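Local coordinates for putative peptide ABC-transport system periplasmic peptide-binding protein (Campylobacter jejuni, PDB 4OEV) that binds a nickel(II) ion outside the cytoplasm as the solute-binding component of an ABC-type importer, within a family generally assigned to peptide transport, at residues S99-N103 and F392-R396; F123-P127 and R429-N433. All blocks are in the same frame, centred on the assembly; numbering follows the deposited sequence.

Contact 1. Residues S99-N103 and F392-R396; sequences SIYVN and FHTFR
Arg396 lays its side chain along Val102, CG to Val102 CG2 3.7 Å, and carries its guanidinium to the turn formed by Ser99 and Ile100. Chi1 to chi3 of m, t, m with chi4 near 180° place NH2 to donate to Ser99 O at 3.0 Å while NH1 donates to Phe392 O in its own segment at 3.1 Å. One cation thus joins two backbone carbonyls. Asn103 OD1 sits over one guanidinium face, 4.2 Å from Arg396 NH1. The 99-103 backbone turns into a short, weakly bonded helix, with Asn103 N bonded to Ile100 O at 2.8 Å; 392-396 is a loop entering helix 395-398. CA atoms stay well apart, Val102 to Arg396 7.9 Å and Asn103 to Phe392 8.0 Å, so side chains fill the gap. Val102 (m) meets Phe395 (t), CG1 to CE2 4.0 Å, and Asn103 (m) brings ND2 to 3.4 Å from Phe392 CE1. The Arg396 side chain lies about 10 Å from the bound oxalate. The contact joins two short helical turns in the interior of this family 5 solute-binding protein. Its chemistry implies a buried arginine whose two terminal nitrogens each donate to a main-chain oxygen, with Trp411 adding a cation-pi contact.

Contact 2. Residues F123-P127 and R429-N433; sequences FKPYP and RNTSN
Two irregular connections of this family 5 solute-binding fold meet almost at right angles, 86° apart from CA 124 to 127 against CA 429 to 432: 123-127 leads from strand 117-122 to helix 129-132, while the short linker 429-433 joins the consecutive helices 419-429 and 434-450. Lys124 and Pro125 are extended, Tyr126 (phi/psi -148/80) turns the chain, and Pro127 has helical angles. Asn430 is the first residue to leave the helical conformation, and Asn433 is the N-cap of the next helix, its OD1 accepting from Glu436 N. The backbones come close, Tyr126 CA to Asn430 CA 4.9 Å and Pro127 CA to Ser432 CA 5.8 Å. CA-H...O contacts run both ways: Asn430 CA to Pro125 O at 3.1 Å and Tyr126 CA to Arg429 O at 3.5 Å. Pro127 CD also approaches Arg429 O, at 3.1 Å, and its CG lies 3.2 Å from Thr431 O. Tyr126 (t) lays its ring against the Arg429 guanidinium (p, t, m), CE1 over one face. Asp391 accepts a hydrogen bond from Tyr126 OH and forms a salt bridge with Arg429, which also pairs with Glu105. Pro125 CB packs against Ser432 OG at 3.3 Å. The one hydrogen bond between the segments runs from Asn430 (m) ND2 to Pro125 O, 3.0 Å long and nearly straight at 161°.

From the N terminus, the chain passes 99-103, then strands 107-114 and 117-122, before reaching 123-127. Nearly 270 residues later it returns through 392-396, closing contact 1, and after helix 419-429 reaches 429-433, closing contact 2. The segments alternate, so the two long loops cross. Their centres lie about 15 Å apart and they touch directly: Arg429 NH1 probably donates to Val102 O at 2.9 Å, Arg429 makes a cation-pi contact with Phe395, NE to CD1 3.5 Å, and Phe392 CE1 lies 3.6 Å from Tyr126 OH. Together they tie the region around the 107-114 and 117-122 hairpin to helices 395-398, 419-429 and 434-450, with contact 1 deeper inside the protein and contact 2 farther out.

Contact 1. Residues S99-N103 and F392-R396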
loop_
_atom_site.group_PDB
_atom_site.type_symbol
_atom_site.label_atom_id
_atom_site.label_comp_id
_atom_site.label_asym_id
_atom_site.label_seq_id
_atom_site.Cartn_x
_atom_site.Cartn_y
_atom_site.Cartn_z
ATOM N N SER A 99 8.461 -3.869 9.876
ATOM C CA SER A 99 7.567 -4.135 8.744
ATOM C C SER A 99 8.332 -3.931 7.413
ATOM O O SER A 99 7.933 -4.422 6.357
ATOM C CB SER A 99 6.363 -3.178 8.809
ATOM O OG SER A 99 6.906 -1.849 8.745
ATOM N N ILE A 100 9.445 -3.211 7.489
ATOM C CA ILE A 100 10.227 -2.883 6.296
ATOM C C ILE A 100 11.594 -3.582 6.352
ATOM O O ILE A 100 12.497 -3.251 5.599
ATOM C CB ILE A 100 10.413 -1.339 6.135
ATOM C CG1 ILE A 100 11.074 -0.751 7.373
ATOM C CG2 ILE A 100 9.059 -0.662 5.909
ATOM C CD1 ILE A 100 11.094 0.765 7.389
ATOM N N TYR A 101 11.682 -4.628 7.182
ATOM C CA TYR A 101 12.905 -5.433 7.282
ATOM C C TYR A 101 13.514 -5.788 5.895
ATOM O O TYR A 101 14.709 -5.651 5.662
ATOM C CB TYR A 101 12.611 -6.697 8.102
ATOM C CG TYR A 101 13.783 -7.671 8.112
ATOM C CD1 TYR A 101 13.768 -8.845 7.351
ATOM C CD2 TYR A 101 14.923 -7.395 8.862
ATOM C CE1 TYR A 101 14.893 -9.717 7.363
ATOM C CE2 TYR A 101 16.013 -8.245 8.868
ATOM C CZ TYR A 101 15.985 -9.407 8.135
ATOM O OH TYR A 101 17.087 -10.212 8.150
ATOM N N VAL A 102 12.662 -6.201 4.960
ATOM C CA VAL A 102 13.123 -6.694 3.659
ATOM C C VAL A 102 13.678 -5.560 2.788
ATOM O O VAL A 102 14.321 -5.819 1.764
ATOM C CB VAL A 102 11.970 -7.459 2.899
ATOM C CG1 VAL A 102 11.588 -8.716 3.663
ATOM C CG2 VAL A 102 10.760 -6.518 2.709
ATOM N N ASN A 103 13.446 -4.296 3.187
ATOM C CA ASN A 103 13.965 -3.165 2.447
ATOM C C ASN A 103 15.389 -2.849 2.922
ATOM O O ASN A 103 16.092 -2.037 2.271
ATOM C CB ASN A 103 13.102 -1.896 2.586
ATOM C CG ASN A 103 11.710 -2.075 1.975
ATOM O OD1 ASN A 103 11.338 -3.166 1.602
ATOM N ND2 ASN A 103 10.979 -0.985 1.840
ATOM N N PHE A 392 8.347 -2.913 -3.927
ATOM C CA PHE A 392 7.730 -2.673 -2.594
ATOM C C PHE A 392 6.375 -3.355 -2.324
ATOM O O PHE A 392 6.096 -3.817 -1.177
ATOM C CB PHE A 392 7.593 -1.153 -2.374
ATOM C CG PHE A 392 8.906 -0.469 -2.148
ATOM C CD1 PHE A 392 9.985 -1.177 -1.694
ATOM C CD2 PHE A 392 9.074 0.879 -2.471
ATOM C CE1 PHE A 392 11.245 -0.540 -1.501
ATOM C CE2 PHE A 392 10.312 1.505 -2.283
ATOM C CZ PHE A 392 11.397 0.789 -1.801
ATOM N N HIS A 393 5.496 -3.436 -3.322
ATOM C CA HIS A 393 4.295 -4.236 -3.045
ATOM C C HIS A 393 4.329 -5.554 -3.835
ATOM O O HIS A 393 3.312 -6.140 -4.157
ATOM C CB HIS A 393 3.020 -3.429 -3.335
ATOM C CG HIS A 393 2.742 -2.393 -2.287
ATOM N ND1 HIS A 393 1.473 -1.966 -1.961
ATOM C CD2 HIS A 393 3.584 -1.744 -1.440
ATOM C CE1 HIS A 393 1.547 -1.055 -1.005
ATOM N NE2 HIS A 393 2.815 -0.927 -0.644
ATOM N N THR A 394 5.513 -6.065 -4.123
ATOM C CA THR A 394 5.499 -7.374 -4.742
ATOM C C THR A 394 6.227 -8.360 -3.896
ATOM O O THR A 394 5.730 -9.486 -3.707
ATOM C CB THR A 394 6.105 -7.406 -6.203
ATOM O OG1 THR A 394 7.430 -6.879 -6.181
ATOM C CG2 THR A 394 5.268 -6.612 -7.208
ATOM N N PHE A 395 7.389 -7.975 -3.342
ATOM C CA PHE A 395 8.121 -8.944 -2.557
ATOM C C PHE A 395 7.341 -9.427 -1.296
ATOM O O PHE A 395 7.157 -10.663 -1.080
ATOM C CB PHE A 395 9.501 -8.387 -2.158
ATOM C CG PHE A 395 10.477 -9.461 -1.656
ATOM C CD1 PHE A 395 11.223 -10.187 -2.556
ATOM C CD2 PHE A 395 10.598 -9.744 -0.287
ATOM C CE1 PHE A 395 12.151 -11.192 -2.096
ATOM C CE2 PHE A 395 11.490 -10.759 0.188
ATOM C CZ PHE A 395 12.254 -11.476 -0.719
ATOM N N ARG A 396 6.832 -8.514 -0.489
ATOM C CA ARG A 396 6.139 -8.972 0.736
ATOM C C ARG A 396 4.799 -9.623 0.388
ATOM O O ARG A 396 4.191 -10.258 1.266
ATOM C CB ARG A 396 5.857 -7.809 1.702
ATOM C CG ARG A 396 7.140 -7.403 2.470
ATOM C CD ARG A 396 6.992 -6.041 3.174
ATOM N NE ARG A 396 7.066 -4.968 2.184
ATOM C CZ ARG A 396 7.073 -3.660 2.479
ATOM N NH1 ARG A 396 7.176 -2.775 1.503
ATOM N NH2 ARG A 396 6.992 -3.241 3.732
#

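Contact 2. Residues F123-P127 and R429-N433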
loop_
_atom_site.group_PDB
_atom_site.type_symbol
_atom_site.label_atom_id
_atom_site.label_comp_id
_atom_site.label_asym_id
_atom_site.label_seq_id
_atom_site.Cartn_x
_atom_site.Cartn_y
_atom_site.Cartn_z
ATOM N N PHE A 123 25.411 -6.055 0.589
ATOM C CA PHE A 123 25.904 -7.381 0.190
ATOM C C PHE A 123 25.803 -7.580 -1.333
ATOM O O PHE A 123 26.687 -8.158 -1.972
ATOM C CB PHE A 123 25.109 -8.487 0.884
ATOM C CG PHE A 123 25.302 -8.562 2.364
ATOM C CD1 PHE A 123 26.469 -9.066 2.902
ATOM C CD2 PHE A 123 24.286 -8.164 3.222
ATOM C CE1 PHE A 123 26.629 -9.154 4.262
ATOM C CE2 PHE A 123 24.449 -8.239 4.589
ATOM C CZ PHE A 123 25.621 -8.737 5.105
ATOM N N LYS A 124 24.669 -7.162 -1.889
ATOM C CA LYS A 124 24.394 -7.288 -3.310
ATOM C C LYS A 124 23.616 -6.036 -3.731
ATOM O O LYS A 124 23.091 -5.323 -2.878
ATOM C CB LYS A 124 23.635 -8.595 -3.592
ATOM C CG LYS A 124 22.512 -8.875 -2.650
ATOM C CD LYS A 124 22.057 -10.320 -2.732
ATOM C CE LYS A 124 21.998 -10.939 -1.341
ATOM N NZ LYS A 124 20.900 -11.972 -1.216
ATOM N N PRO A 125 23.536 -5.752 -5.040
ATOM C CA PRO A 125 22.862 -4.492 -5.408
ATOM C C PRO A 125 21.394 -4.496 -4.979
ATOM O O PRO A 125 20.781 -5.564 -4.964
ATOM C CB PRO A 125 22.981 -4.457 -6.945
ATOM C CG PRO A 125 24.076 -5.475 -7.287
ATOM C CD PRO A 125 23.995 -6.514 -6.219
ATOM N N TYR A 126 20.847 -3.319 -4.654
ATOM C CA TYR A 126 19.434 -3.166 -4.327
ATOM C C TYR A 126 19.051 -1.786 -4.794
ATOM O O TYR A 126 19.053 -0.842 -4.004
ATOM C CB TYR A 126 19.173 -3.346 -2.817
ATOM C CG TYR A 126 17.710 -3.328 -2.444
ATOM C CD1 TYR A 126 16.799 -4.255 -2.996
ATOM C CD2 TYR A 126 17.226 -2.387 -1.545
ATOM C CE1 TYR A 126 15.458 -4.196 -2.670
ATOM C CE2 TYR A 126 15.928 -2.338 -1.206
ATOM C CZ TYR A 126 15.023 -3.253 -1.757
ATOM O OH TYR A 126 13.701 -3.172 -1.409
ATOM N N PRO A 127 18.793 -1.646 -6.103
ATOM C CA PRO A 127 18.521 -0.334 -6.701
ATOM C C PRO A 127 17.353 0.374 -6.009
ATOM O O PRO A 127 17.341 1.608 -5.949
ATOM C CB PRO A 127 18.127 -0.670 -8.142
ATOM C CG PRO A 127 18.540 -2.069 -8.379
ATOM C CD PRO A 127 18.658 -2.746 -7.074
ATOM N N ARG A 429 15.078 -7.602 -7.878
ATOM C CA ARG A 429 15.361 -6.613 -6.843
ATOM C C ARG A 429 16.866 -6.457 -6.582
ATOM O O ARG A 429 17.325 -5.408 -6.068
ATOM C CB ARG A 429 14.627 -6.998 -5.533
ATOM C CG ARG A 429 15.253 -8.131 -4.753
ATOM C CD ARG A 429 14.261 -8.704 -3.777
ATOM N NE ARG A 429 13.635 -7.720 -2.875
ATOM C CZ ARG A 429 13.856 -7.683 -1.549
ATOM N NH1 ARG A 429 13.227 -6.809 -0.767
ATOM N NH2 ARG A 429 14.705 -8.540 -0.982
ATOM N N ASN A 430 17.634 -7.491 -6.938
ATOM C CA ASN A 430 19.110 -7.422 -6.737
ATOM C C ASN A 430 19.933 -7.250 -8.013
ATOM O O ASN A 430 21.122 -7.579 -8.025
ATOM C CB ASN A 430 19.607 -8.676 -6.008
ATOM C CG ASN A 430 19.025 -8.820 -4.607
ATOM O OD1 ASN A 430 18.534 -9.902 -4.238
ATOM N ND2 ASN A 430 19.014 -7.728 -3.839
ATOM N N THR A 431 19.333 -6.733 -9.084
ATOM C CA THR A 431 20.081 -6.430 -10.315
ATOM C C THR A 431 20.037 -4.940 -10.614
ATOM O O THR A 431 18.947 -4.349 -10.634
ATOM C CB THR A 431 19.543 -7.126 -11.565
ATOM O OG1 THR A 431 19.538 -8.553 -11.377
ATOM C CG2 THR A 431 20.422 -6.761 -12.777
ATOM N N SER A 432 21.203 -4.342 -10.859
ATOM C CA SER A 432 21.318 -2.891 -11.107
ATOM C C SER A 432 20.823 -2.421 -12.480
ATOM O O SER A 432 20.179 -1.378 -12.577
ATOM C CB SER A 432 22.780 -2.441 -10.938
ATOM O OG SER A 432 23.122 -2.437 -9.564
ATOM N N ASN A 433 21.116 -3.180 -13.537
ATOM C CA ASN A 433 20.794 -2.742 -14.896
ATOM C C ASN A 433 19.272 -2.711 -15.143
ATOM O O ASN A 433 18.573 -3.737 -14.986
ATOM C CB ASN A 433 21.477 -3.659 -15.909
ATOM C CG ASN A 433 21.172 -3.276 -17.338
ATOM O OD1 ASN A 433 20.356 -3.913 -18.000
ATOM N ND2 ASN A 433 21.848 -2.245 -17.832
#